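Local coordinates for protein endo-beta-1,2-glucanase (Talaromyces funiculosus, PDB 6IMV) that hydrolyses beta-1,2-glucans internally as a fungal endo-beta-1,2-glucanase and holds sophorose in its pocket, at residues Gln46-Tyr51 with Thr72-Phe77; Tyr314-Ile319 with Asn459-Phe464; His19-Glu24 with Ile34-Phe39; Ser282-Ile287 with Asn478-His483. All coordinates share one frame; numbering follows the deposited sequence. Where two conformers were deposited one is given.

Contact 1 of 4, residues Gln46-Tyr51 with Thr72-Phe77; sequences QNNISY and TVKHPF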
# COMPACT_ATOMS: atom_id res chain seq x y z
N GLN A 46 10.11 6.27 -13.29
CA GLN A 46 10.48 7.12 -14.42
C GLN A 46 9.29 8.03 -14.75
O GLN A 46 8.13 7.67 -14.54
CB GLN A 46 10.79 6.29 -15.68
CG GLN A 46 11.96 5.34 -15.54
CD GLN A 46 12.32 4.71 -16.86
OE1 GLN A 46 12.70 5.40 -17.80
NE2 GLN A 46 12.23 3.38 -16.94
N ASN A 47 9.61 9.22 -15.29
CA ASN A 47 8.63 10.15 -15.80
C ASN A 47 7.76 9.45 -16.85
O ASN A 47 8.27 8.66 -17.65
CB ASN A 47 9.30 11.39 -16.41
CG ASN A 47 8.28 12.41 -16.85
OD1 ASN A 47 7.45 12.83 -16.06
ND2 ASN A 47 8.31 12.78 -18.13
N ASN A 48 6.46 9.73 -16.81
CA ASN A 48 5.44 9.23 -17.75
C ASN A 48 5.17 7.73 -17.54
O ASN A 48 4.33 7.17 -18.23
CB ASN A 48 5.80 9.49 -19.22
CG ASN A 48 5.41 10.88 -19.68
OD1 ASN A 48 6.11 11.85 -19.40
ND2 ASN A 48 4.31 10.99 -20.39
N ILE A 49 5.87 7.09 -16.60
CA ILE A 49 5.61 5.69 -16.27
C ILE A 49 4.86 5.61 -14.94
O ILE A 49 3.78 5.03 -14.88
CB ILE A 49 6.92 4.87 -16.24
CG1 ILE A 49 7.70 4.97 -17.56
CG2 ILE A 49 6.62 3.42 -15.86
CD1 ILE A 49 6.98 4.40 -18.76
N SER A 50 5.47 6.17 -13.87
CA SER A 50 4.92 6.08 -12.51
C SER A 50 4.67 7.46 -11.90
O SER A 50 3.94 7.55 -10.92
CB SER A 50 5.83 5.27 -11.61
OG SER A 50 7.08 5.93 -11.43
N TYR A 51 5.31 8.51 -12.43
CA TYR A 51 5.09 9.85 -11.90
C TYR A 51 5.35 10.90 -12.98
O TYR A 51 5.88 10.63 -14.05
CB TYR A 51 5.93 10.07 -10.64
CG TYR A 51 7.41 10.30 -10.87
CD1 TYR A 51 8.26 9.27 -11.22
CD2 TYR A 51 7.95 11.56 -10.70
CE1 TYR A 51 9.62 9.48 -11.40
CE2 TYR A 51 9.30 11.80 -10.91
CZ TYR A 51 10.13 10.76 -11.26
OH TYR A 51 11.45 11.02 -11.44
N THR A 72 2.98 2.37 -22.87
CA THR A 72 2.12 2.88 -23.94
C THR A 72 1.27 4.05 -23.42
O THR A 72 1.51 5.18 -23.76
CB THR A 72 1.23 1.78 -24.54
OG1 THR A 72 0.58 1.09 -23.48
CG2 THR A 72 2.00 0.77 -25.37
N VAL A 73 0.28 3.71 -22.59
CA VAL A 73 -0.83 4.57 -22.17
C VAL A 73 -0.77 4.67 -20.64
O VAL A 73 -1.13 3.71 -19.97
CB VAL A 73 -2.19 3.97 -22.60
CG1 VAL A 73 -3.37 4.74 -22.04
CG2 VAL A 73 -2.32 3.83 -24.10
N LYS A 74 -0.36 5.83 -20.12
CA LYS A 74 -0.37 6.04 -18.67
C LYS A 74 -1.81 6.17 -18.14
O LYS A 74 -2.72 6.52 -18.87
CB LYS A 74 0.46 7.28 -18.30
CG LYS A 74 -0.13 8.63 -18.67
CD LYS A 74 0.73 9.77 -18.16
CE LYS A 74 0.61 11.03 -18.99
NZ LYS A 74 1.25 10.86 -20.31
N HIS A 75 -1.99 5.87 -16.85
CA HIS A 75 -3.13 6.35 -16.09
C HIS A 75 -2.82 7.77 -15.62
O HIS A 75 -1.89 7.94 -14.84
CB HIS A 75 -3.43 5.44 -14.88
CG HIS A 75 -4.01 4.11 -15.23
ND1 HIS A 75 -4.25 3.13 -14.27
CD2 HIS A 75 -4.38 3.58 -16.42
CE1 HIS A 75 -4.74 2.06 -14.86
NE2 HIS A 75 -4.85 2.32 -16.18
N PRO A 76 -3.59 8.80 -16.06
CA PRO A 76 -3.27 10.19 -15.72
C PRO A 76 -3.79 10.64 -14.35
O PRO A 76 -3.73 11.80 -14.01
CB PRO A 76 -4.01 10.96 -16.83
CG PRO A 76 -5.27 10.13 -17.05
CD PRO A 76 -4.81 8.69 -16.88
N PHE A 77 -4.34 9.69 -13.59
CA PHE A 77 -4.94 9.95 -12.28
C PHE A 77 -4.14 9.18 -11.21
O PHE A 77 -3.39 8.26 -11.53
CB PHE A 77 -6.40 9.51 -12.27
CG PHE A 77 -6.60 8.07 -12.63
CD1 PHE A 77 -6.48 7.07 -11.67
CD2 PHE A 77 -6.87 7.70 -13.94
CE1 PHE A 77 -6.65 5.74 -12.01
CE2 PHE A 77 -7.04 6.36 -14.27
CZ PHE A 77 -6.92 5.39 -13.31

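Contact 2 of 4, residues Tyr314-Ile319 with Asn459-Phe464; sequences YYDIDI and NIYNTF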
# COMPACT_ATOMS: atom_id res chain seq x y z
N TYR A 314 2.62 -1.70 14.66
CA TYR A 314 1.72 -2.74 15.11
C TYR A 314 2.49 -3.98 15.60
O TYR A 314 2.07 -4.61 16.56
CB TYR A 314 0.76 -3.13 13.98
CG TYR A 314 -0.37 -2.16 13.78
CD1 TYR A 314 -1.56 -2.32 14.48
CD2 TYR A 314 -0.27 -1.08 12.91
CE1 TYR A 314 -2.61 -1.43 14.32
CE2 TYR A 314 -1.31 -0.19 12.74
CZ TYR A 314 -2.49 -0.36 13.45
OH TYR A 314 -3.54 0.51 13.32
N TYR A 315 3.60 -4.32 14.94
CA TYR A 315 4.31 -5.57 15.23
C TYR A 315 5.24 -5.44 16.44
O TYR A 315 5.89 -6.43 16.80
CB TYR A 315 5.03 -6.09 13.99
CG TYR A 315 4.12 -6.55 12.88
CD1 TYR A 315 2.75 -6.72 13.09
CD2 TYR A 315 4.62 -6.83 11.62
CE1 TYR A 315 1.91 -7.12 12.06
CE2 TYR A 315 3.79 -7.26 10.59
CZ TYR A 315 2.43 -7.41 10.82
OH TYR A 315 1.60 -7.83 9.82
N ASP A 316 5.29 -4.26 17.08
CA ASP A 316 5.89 -4.10 18.42
C ASP A 316 5.03 -4.80 19.48
O ASP A 316 5.51 -5.06 20.56
CB ASP A 316 6.07 -2.62 18.81
CG ASP A 316 7.18 -1.90 18.07
OD1 ASP A 316 7.75 -2.50 17.18
OD2 ASP A 316 7.45 -0.73 18.40
N ILE A 317 3.75 -5.05 19.18
CA ILE A 317 2.83 -5.73 20.11
C ILE A 317 2.79 -7.21 19.72
O ILE A 317 2.39 -7.55 18.60
CB ILE A 317 1.43 -5.08 20.09
CG1 ILE A 317 1.46 -3.61 20.53
CG2 ILE A 317 0.46 -5.88 20.94
CD1 ILE A 317 1.87 -2.63 19.44
N ASP A 318 3.18 -8.09 20.66
CA ASP A 318 3.41 -9.49 20.36
C ASP A 318 2.10 -10.19 19.96
O ASP A 318 2.10 -10.98 19.04
CB ASP A 318 4.09 -10.24 21.51
CG ASP A 318 4.59 -11.62 21.12
OD1 ASP A 318 5.22 -11.74 20.05
OD2 ASP A 318 4.32 -12.58 21.87
N ILE A 319 0.99 -9.89 20.65
CA ILE A 319 -0.30 -10.55 20.30
C ILE A 319 -0.67 -10.19 18.85
O ILE A 319 -1.22 -11.03 18.12
CB ILE A 319 -1.45 -10.24 21.28
CG1 ILE A 319 -2.71 -11.03 20.92
CG2 ILE A 319 -1.76 -8.75 21.36
CD1 ILE A 319 -2.52 -12.53 20.92
N ASN A 459 5.71 11.57 22.28
CA ASN A 459 5.08 10.96 23.43
C ASN A 459 3.66 10.48 23.09
O ASN A 459 2.74 10.63 23.90
CB ASN A 459 5.08 11.90 24.64
CG ASN A 459 4.85 11.17 25.95
OD1 ASN A 459 5.18 9.99 26.09
ND2 ASN A 459 4.27 11.86 26.92
N ILE A 460 3.48 9.87 21.91
CA ILE A 460 2.22 9.20 21.59
C ILE A 460 2.42 7.69 21.41
O ILE A 460 1.44 6.94 21.27
CB ILE A 460 1.54 9.86 20.38
CG1 ILE A 460 2.42 9.85 19.13
CG2 ILE A 460 1.05 11.27 20.73
CD1 ILE A 460 1.70 10.28 17.87
N TYR A 461 3.68 7.22 21.42
CA TYR A 461 3.99 5.79 21.25
C TYR A 461 3.32 4.94 22.34
O TYR A 461 2.70 3.90 22.04
CB TYR A 461 5.50 5.56 21.23
CG TYR A 461 5.87 4.11 21.12
CD1 TYR A 461 5.94 3.48 19.88
CD2 TYR A 461 6.12 3.34 22.25
CE1 TYR A 461 6.26 2.14 19.76
CE2 TYR A 461 6.45 2.00 22.15
CZ TYR A 461 6.51 1.39 20.90
OH TYR A 461 6.82 0.07 20.79
N ASN A 462 3.43 5.37 23.60
CA ASN A 462 2.91 4.59 24.73
C ASN A 462 1.39 4.45 24.60
O ASN A 462 0.85 3.37 24.88
CB ASN A 462 3.30 5.17 26.09
CG ASN A 462 4.76 4.94 26.41
OD1 ASN A 462 5.42 4.14 25.76
ND2 ASN A 462 5.28 5.64 27.40
N THR A 463 0.71 5.53 24.18
CA THR A 463 -0.74 5.52 23.99
C THR A 463 -1.13 4.51 22.91
O THR A 463 -2.10 3.74 23.10
CB THR A 463 -1.27 6.91 23.64
OG1 THR A 463 -0.99 7.77 24.73
CG2 THR A 463 -2.76 6.92 23.37
N PHE A 464 -0.41 4.53 21.79
CA PHE A 464 -0.62 3.59 20.69
C PHE A 464 -0.58 2.15 21.22
O PHE A 464 -1.54 1.37 21.04
CB PHE A 464 0.44 3.80 19.60
CG PHE A 464 0.40 2.80 18.48
CD1 PHE A 464 -0.47 2.96 17.41
CD2 PHE A 464 1.24 1.70 18.48
CE1 PHE A 464 -0.50 2.04 16.37
CE2 PHE A 464 1.22 0.78 17.44
CZ PHE A 464 0.34 0.95 16.39

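Contact 3 of 4, residues His19-Glu24 with Ile34-Phe39; sequences HQYTQE and INDVLF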
# COMPACT_ATOMS: atom_id res chain seq x y z
N HIS A 19 13.18 -16.64 -13.63
CA HIS A 19 13.35 -18.06 -13.96
C HIS A 19 14.83 -18.45 -14.11
O HIS A 19 15.12 -19.61 -14.39
CB HIS A 19 12.49 -18.49 -15.16
CG HIS A 19 12.78 -17.84 -16.48
ND1 HIS A 19 11.79 -17.69 -17.43
CD2 HIS A 19 13.91 -17.34 -17.01
CE1 HIS A 19 12.30 -17.13 -18.51
NE2 HIS A 19 13.61 -16.90 -18.28
N GLN A 20 15.75 -17.50 -13.88
CA GLN A 20 17.19 -17.78 -13.77
C GLN A 20 17.54 -18.41 -12.41
O GLN A 20 18.62 -18.98 -12.27
CB GLN A 20 18.03 -16.52 -13.96
CG GLN A 20 18.06 -15.98 -15.39
CD GLN A 20 18.90 -14.74 -15.51
OE1 GLN A 20 18.99 -13.92 -14.60
NE2 GLN A 20 19.55 -14.57 -16.65
N TYR A 21 16.65 -18.25 -11.41
CA TYR A 21 16.76 -18.86 -10.09
C TYR A 21 15.79 -20.03 -9.98
O TYR A 21 14.70 -20.00 -10.53
CB TYR A 21 16.35 -17.88 -8.98
CG TYR A 21 17.24 -16.69 -8.76
CD1 TYR A 21 17.26 -15.62 -9.64
CD2 TYR A 21 18.01 -16.58 -7.61
CE1 TYR A 21 18.05 -14.51 -9.43
CE2 TYR A 21 18.81 -15.47 -7.37
CZ TYR A 21 18.82 -14.43 -8.28
OH TYR A 21 19.59 -13.33 -8.05
N THR A 22 16.18 -21.04 -9.20
CA THR A 22 15.26 -22.07 -8.71
C THR A 22 14.58 -21.56 -7.43
O THR A 22 15.10 -20.66 -6.78
CB THR A 22 15.96 -23.41 -8.45
OG1 THR A 22 16.79 -23.26 -7.31
CG2 THR A 22 16.78 -23.90 -9.62
N GLN A 23 13.45 -22.17 -7.07
CA GLN A 23 12.75 -21.83 -5.84
C GLN A 23 13.68 -22.02 -4.64
O GLN A 23 13.78 -21.13 -3.79
CB GLN A 23 11.48 -22.66 -5.70
CG GLN A 23 10.82 -22.50 -4.34
CD GLN A 23 9.36 -22.90 -4.37
OE1 GLN A 23 8.57 -22.36 -5.13
NE2 GLN A 23 9.02 -23.88 -3.57
N GLU A 24 14.38 -23.16 -4.59
CA GLU A 24 15.27 -23.45 -3.46
C GLU A 24 16.40 -22.41 -3.40
O GLU A 24 16.85 -22.06 -2.31
CB GLU A 24 15.82 -24.88 -3.55
CG GLU A 24 16.48 -25.37 -2.25
CD GLU A 24 15.71 -25.21 -0.94
OE1 GLU A 24 16.34 -24.79 0.05
OE2 GLU A 24 14.50 -25.53 -0.87
N ILE A 34 16.37 -10.65 -3.92
CA ILE A 34 15.72 -9.36 -3.65
C ILE A 34 16.50 -8.22 -4.32
O ILE A 34 15.92 -7.24 -4.78
CB ILE A 34 15.55 -9.16 -2.13
CG1 ILE A 34 14.38 -9.99 -1.61
CG2 ILE A 34 15.43 -7.69 -1.77
CD1 ILE A 34 14.34 -10.15 -0.12
N ASN A 35 17.83 -8.36 -4.37
CA ASN A 35 18.71 -7.38 -5.01
C ASN A 35 18.35 -7.25 -6.50
O ASN A 35 18.38 -6.14 -7.07
CB ASN A 35 20.17 -7.79 -4.81
CG ASN A 35 21.16 -6.76 -5.28
OD1 ASN A 35 21.16 -5.64 -4.80
ND2 ASN A 35 22.01 -7.16 -6.21
N ASP A 36 18.01 -8.37 -7.14
CA ASP A 36 17.59 -8.37 -8.54
C ASP A 36 16.20 -7.72 -8.67
O ASP A 36 15.98 -6.91 -9.57
CB ASP A 36 17.62 -9.78 -9.14
CG ASP A 36 19.04 -10.26 -9.39
OD1 ASP A 36 19.96 -9.43 -9.29
OD2 ASP A 36 19.22 -11.45 -9.68
N VAL A 37 15.30 -8.08 -7.75
CA VAL A 37 13.94 -7.57 -7.72
C VAL A 37 13.95 -6.03 -7.67
O VAL A 37 13.29 -5.38 -8.48
CB VAL A 37 13.13 -8.16 -6.55
CG1 VAL A 37 11.81 -7.41 -6.35
CG2 VAL A 37 12.88 -9.64 -6.74
N LEU A 38 14.71 -5.48 -6.73
CA LEU A 38 14.73 -4.04 -6.49
C LEU A 38 15.23 -3.29 -7.72
O LEU A 38 14.72 -2.21 -8.03
CB LEU A 38 15.61 -3.74 -5.28
CG LEU A 38 15.02 -4.12 -3.92
CD1 LEU A 38 16.10 -4.10 -2.85
CD2 LEU A 38 13.88 -3.19 -3.56
N PHE A 39 16.24 -3.85 -8.40
CA PHE A 39 16.84 -3.24 -9.60
C PHE A 39 15.76 -3.01 -10.66
O PHE A 39 15.61 -1.90 -11.18
CB PHE A 39 17.97 -4.11 -10.16
CG PHE A 39 18.65 -3.53 -11.37
CD1 PHE A 39 19.69 -2.63 -11.23
CD2 PHE A 39 18.24 -3.87 -12.66
CE1 PHE A 39 20.31 -2.07 -12.35
CE2 PHE A 39 18.86 -3.32 -13.77
CZ PHE A 39 19.90 -2.42 -13.61

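Contact 4 of 4, residues Ser282-Ile287 with Asn478-His483; sequences SVDYHI and NLKGEH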
# COMPACT_ATOMS: atom_id res chain seq x y z
N SER A 282 -12.26 -12.58 15.59
CA SER A 282 -11.44 -13.78 15.52
C SER A 282 -12.19 -14.86 14.73
O SER A 282 -13.34 -15.13 15.02
CB SER A 282 -11.11 -14.27 16.90
OG SER A 282 -10.18 -15.34 16.85
N VAL A 283 -11.53 -15.46 13.74
CA VAL A 283 -12.07 -16.62 13.05
C VAL A 283 -10.93 -17.60 12.79
O VAL A 283 -9.76 -17.21 12.73
CB VAL A 283 -12.80 -16.27 11.74
CG1 VAL A 283 -14.06 -15.47 12.00
CG2 VAL A 283 -11.89 -15.53 10.75
N ASP A 284 -11.30 -18.87 12.59
CA ASP A 284 -10.33 -19.91 12.33
C ASP A 284 -10.41 -20.30 10.85
O ASP A 284 -11.49 -20.67 10.34
CB ASP A 284 -10.56 -21.10 13.25
CG ASP A 284 -10.14 -20.89 14.69
OD1 ASP A 284 -9.50 -19.85 15.01
OD2 ASP A 284 -10.45 -21.78 15.50
N TYR A 285 -9.27 -20.19 10.16
CA TYR A 285 -9.11 -20.79 8.84
C TYR A 285 -8.94 -22.30 9.00
O TYR A 285 -8.10 -22.75 9.77
CB TYR A 285 -7.88 -20.25 8.11
CG TYR A 285 -7.68 -20.88 6.76
CD1 TYR A 285 -8.25 -20.35 5.62
CD2 TYR A 285 -6.97 -22.07 6.63
CE1 TYR A 285 -8.09 -20.94 4.38
CE2 TYR A 285 -6.82 -22.69 5.41
CZ TYR A 285 -7.37 -22.13 4.28
OH TYR A 285 -7.20 -22.75 3.07
N HIS A 286 -9.73 -23.08 8.26
CA HIS A 286 -9.63 -24.53 8.31
C HIS A 286 -10.23 -25.12 7.04
O HIS A 286 -11.44 -25.11 6.88
CB HIS A 286 -10.28 -25.09 9.59
CG HIS A 286 -9.88 -26.49 9.91
ND1 HIS A 286 -10.56 -27.26 10.84
CD2 HIS A 286 -8.87 -27.27 9.46
CE1 HIS A 286 -9.99 -28.45 10.94
NE2 HIS A 286 -8.95 -28.48 10.10
N ILE A 287 -9.35 -25.55 6.13
CA ILE A 287 -9.72 -26.21 4.89
C ILE A 287 -8.79 -27.41 4.68
O ILE A 287 -7.57 -27.28 4.82
CB ILE A 287 -9.71 -25.24 3.69
CG1 ILE A 287 -10.79 -24.16 3.84
CG2 ILE A 287 -9.86 -25.99 2.38
CD1 ILE A 287 -10.80 -23.15 2.73
N ASN A 478 -6.30 -17.68 23.02
CA ASN A 478 -6.19 -19.11 22.71
C ASN A 478 -6.03 -19.32 21.20
O ASN A 478 -6.79 -20.08 20.59
CB ASN A 478 -7.41 -19.88 23.24
CG ASN A 478 -7.80 -19.46 24.65
OD1 ASN A 478 -7.05 -19.69 25.59
ND2 ASN A 478 -8.96 -18.84 24.79
N LEU A 479 -5.06 -18.62 20.60
CA LEU A 479 -4.74 -18.77 19.17
C LEU A 479 -4.55 -20.25 18.86
O LEU A 479 -3.93 -20.95 19.64
CB LEU A 479 -3.46 -18.01 18.82
CG LEU A 479 -3.50 -16.49 18.96
CD1 LEU A 479 -2.28 -15.87 18.32
CD2 LEU A 479 -4.77 -15.90 18.37
N LYS A 480 -5.06 -20.69 17.71
CA LYS A 480 -4.74 -21.99 17.15
C LYS A 480 -3.85 -21.79 15.91
O LYS A 480 -3.90 -20.73 15.26
CB LYS A 480 -6.01 -22.76 16.77
CG LYS A 480 -6.97 -22.99 17.93
CD LYS A 480 -8.27 -23.65 17.54
CE LYS A 480 -9.40 -23.31 18.50
NZ LYS A 480 -10.04 -22.01 18.14
N GLY A 481 -3.04 -22.82 15.63
CA GLY A 481 -2.39 -22.96 14.36
C GLY A 481 -1.03 -22.29 14.31
O GLY A 481 -0.45 -22.18 13.23
N GLU A 482 -0.50 -21.89 15.47
CA GLU A 482 0.78 -21.16 15.50
C GLU A 482 1.95 -22.11 15.17
O GLU A 482 3.05 -21.65 14.90
CB GLU A 482 1.00 -20.48 16.85
CG GLU A 482 0.05 -19.34 17.12
CD GLU A 482 0.52 -18.43 18.24
OE1 GLU A 482 0.10 -18.67 19.38
OE2 GLU A 482 1.31 -17.49 17.96
N HIS A 483 1.69 -23.42 15.15
CA HIS A 483 2.67 -24.45 14.81
C HIS A 483 2.62 -24.77 13.30
O HIS A 483 3.43 -25.54 12.83
CB HIS A 483 2.47 -25.71 15.66
CG HIS A 483 2.85 -25.52 17.08
ND1 HIS A 483 1.95 -25.11 18.05
CD2 HIS A 483 4.04 -25.66 17.72
CE1 HIS A 483 2.56 -25.01 19.21
NE2 HIS A 483 3.84 -25.34 19.04

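Contact 1 of 4, residues Gln46-Tyr51 with Thr72-Phe77
The flat group that carries this contact is the carboxamide of N48, which meets the ammonium end of K74. Its terminal atom, modelled as ND2, lies 3.1 Å from K74 NZ; two nitrogens so close suggest that the amide may be turned over, and then its oxygen could accept a bond from the lysine. Of the two segments' rings, neither at the meeting point, F77 has the CB of H75 over one face, offset toward the rim and 3.7 Å above the plane, while the ring of Y51 has S50 OG in its plane at the edge. K74 reaches the asparagine by a bend at its far end, with chi4 at -71° after an extended middle. Nearer the backbone, its CB lies 3.9 Å from N48 O. The partner sits on a type II beta-turn: Q46 O receives I49 N at 3.1 Å, N48 takes the third position with a positive phi, and Q46 O also accepts from S50 N. A further backbone bond of 3.0 Å runs from N48 N to Y51 O. Strand 71-78, which carries K74, pairs antiparallel with strand 57-64 in the large curled sheet. Further along it, F77 belongs to the glucose pocket and H75 also touches the bound sugar, its ND1 bonded to D60 OD2. The side chain of K74 is about 11 Å from a bound beta-D-glucopyranose (BGC).

Contact 2 of 4, residues Tyr314-Ile319 with Asn459-Phe464
F464 buries more surface here than any other residue, by driving the edge of its ring into the face of Y314. The pair is a T-shaped stack, with centroids 5.3 Å apart and planes at 79°. Its leading atom, CZ, stands over the centre of the tyrosine ring, 3.9 Å above the plane. The same end of F464 has the backbone N of Y314 near its own plane, and I317 CD1 approaches CE2 obliquely at 4.0 Å. F464 CG is anti to the backbone N (chi1 174°), which extends the ring away from helix 461-475 into this pocket of side chains. Beyond the stack, Y314 OH is hydrogen-bonded to E252 and W256 of helix 252-261, which fixes the face that F464 meets. Y461, one turn earlier on the same helix, makes the polar half of the contact. Its hydroxyl donates to D316 OD2 at 2.6 Å, meeting the anti side of the carboxylate 20° out of plane, while K456 lies against the tyrosine ring as a cation-pi partner. A phenylalanine in place of Y461 would probably leave D316 OD2 without its hydroxyl mate and lose the polar tie between the two segments. A 3-10 turn leading to I317, the N-cap residue of helix 318-337, packs against the first turn of helix 461-475, consistent with an alpha/alpha-barrel fold.

Contact 3 of 4, residues His19-Glu24 with Ile34-Phe39
Y21 and D36 form a single polar bridge between the segment just ahead of helix 23-28 and the middle of helix 30-41, near the start of the ordered chain. The tyrosine hydroxyl donates to D36 OD2 at 2.5 Å, a short bond. The acceptor oxygen lies in the plane of the ring at its edge and is also 3.3 Å from Y21 CE1, so this one oxygen sits beside the CE1 edge. The hydroxyl does not come to it flat: it meets the oxygen from above the carboxylate plane, 54° out of it, and the ring and carboxylate planes are 72° apart. D36 CG sits beside its own backbone N (chi1 -73°), an orientation that carries the group off the helix toward the arm. The other oxygen of D36, OD1, has a long and weak ion pair with R102. The Y21 ring packs edge-to-face with F33, one helical turn ahead of D36. Were Y21 a leucine, the carboxylate of D36 would probably lose its hydroxyl donor and F33 its aromatic partner, leaving the arm less firmly held. Immediately after the tyrosine, T22 caps helix 23-28 through OG1 to Q25 N. Other faces of helix 30-41 pack on neighbours, I34 and V37 on helices 394-405 and 433-443, L38 on helices 433-443 and 98-104, and F39 on helix 98-104, while the carbonyl of Y21 is held by R402 of helix 394-405.

Contact 4 of 4, residues Ser282-Ile287 with Asn478-His483
D284 sets its carboxyl carbon beside the backbone N (chi1 -74°), and K480 runs out extended until a bend at chi4 of 84° turns its ammonium group in. The two side chains cross at about a right angle, and the lysine end reaches one oxygen of the aspartate: K480 NZ donates to D284 OD2 at 2.7 Å, in a salt bridge that is also a hydrogen bond. The lone pair used is the syn one, on the side of the other oxygen, yet D284 OD1 itself stays 3.8 Å from K480 NZ, so the grip is single-pronged. The methylene chain comes along with it, K480 CD lying 3.5 Å from D284 OD2. OD1 is used differently: it accepts from T294 OG1, which in turn receives the backbone N of K480. T294 therefore joins both partners, orienting the carboxylate and holding the loop, and it belongs to strand 290-296, the antiparallel partner of strand 282-287 in a two-stranded beta hairpin. Residues 478-483 form the loop that follows helix 461-475. Just beyond the salt bridge, E482 pairs with R322 of helix 318-337, and a disulfide from C487 to C333 secures the chain a little further on. This is a surface contact far from the sugar pocket, and what it joins is the hairpin and the C-terminal tail. Because the carboxylate is bonded at both oxygens, to an ammonium and a hydroxyl, it is likely to remain ionised, with the two charges paired at the surface.

How the contacts relate
From the N terminus, contact 3 closes first, over a loop of ten residues or so, tying the arm to helix 30-41. Contact 1 follows in series, joining the loop after that helix to strand 71-78 of the large sheet. Contact 4 opens next, at the hairpin strand 282-287, and closes last, at the tail after helix 461-475; contact 2 opens and closes within it, linking the start of helix 318-337 to that of helix 461-475. None crosses another. Contacts 2 and 4 also touch in space, I319 CD1 packing on L479 CD1 at 4.2 Å, whereas contacts 1 and 2 lie on opposite sides of the chain's centre, their own centres about 38 Å apart.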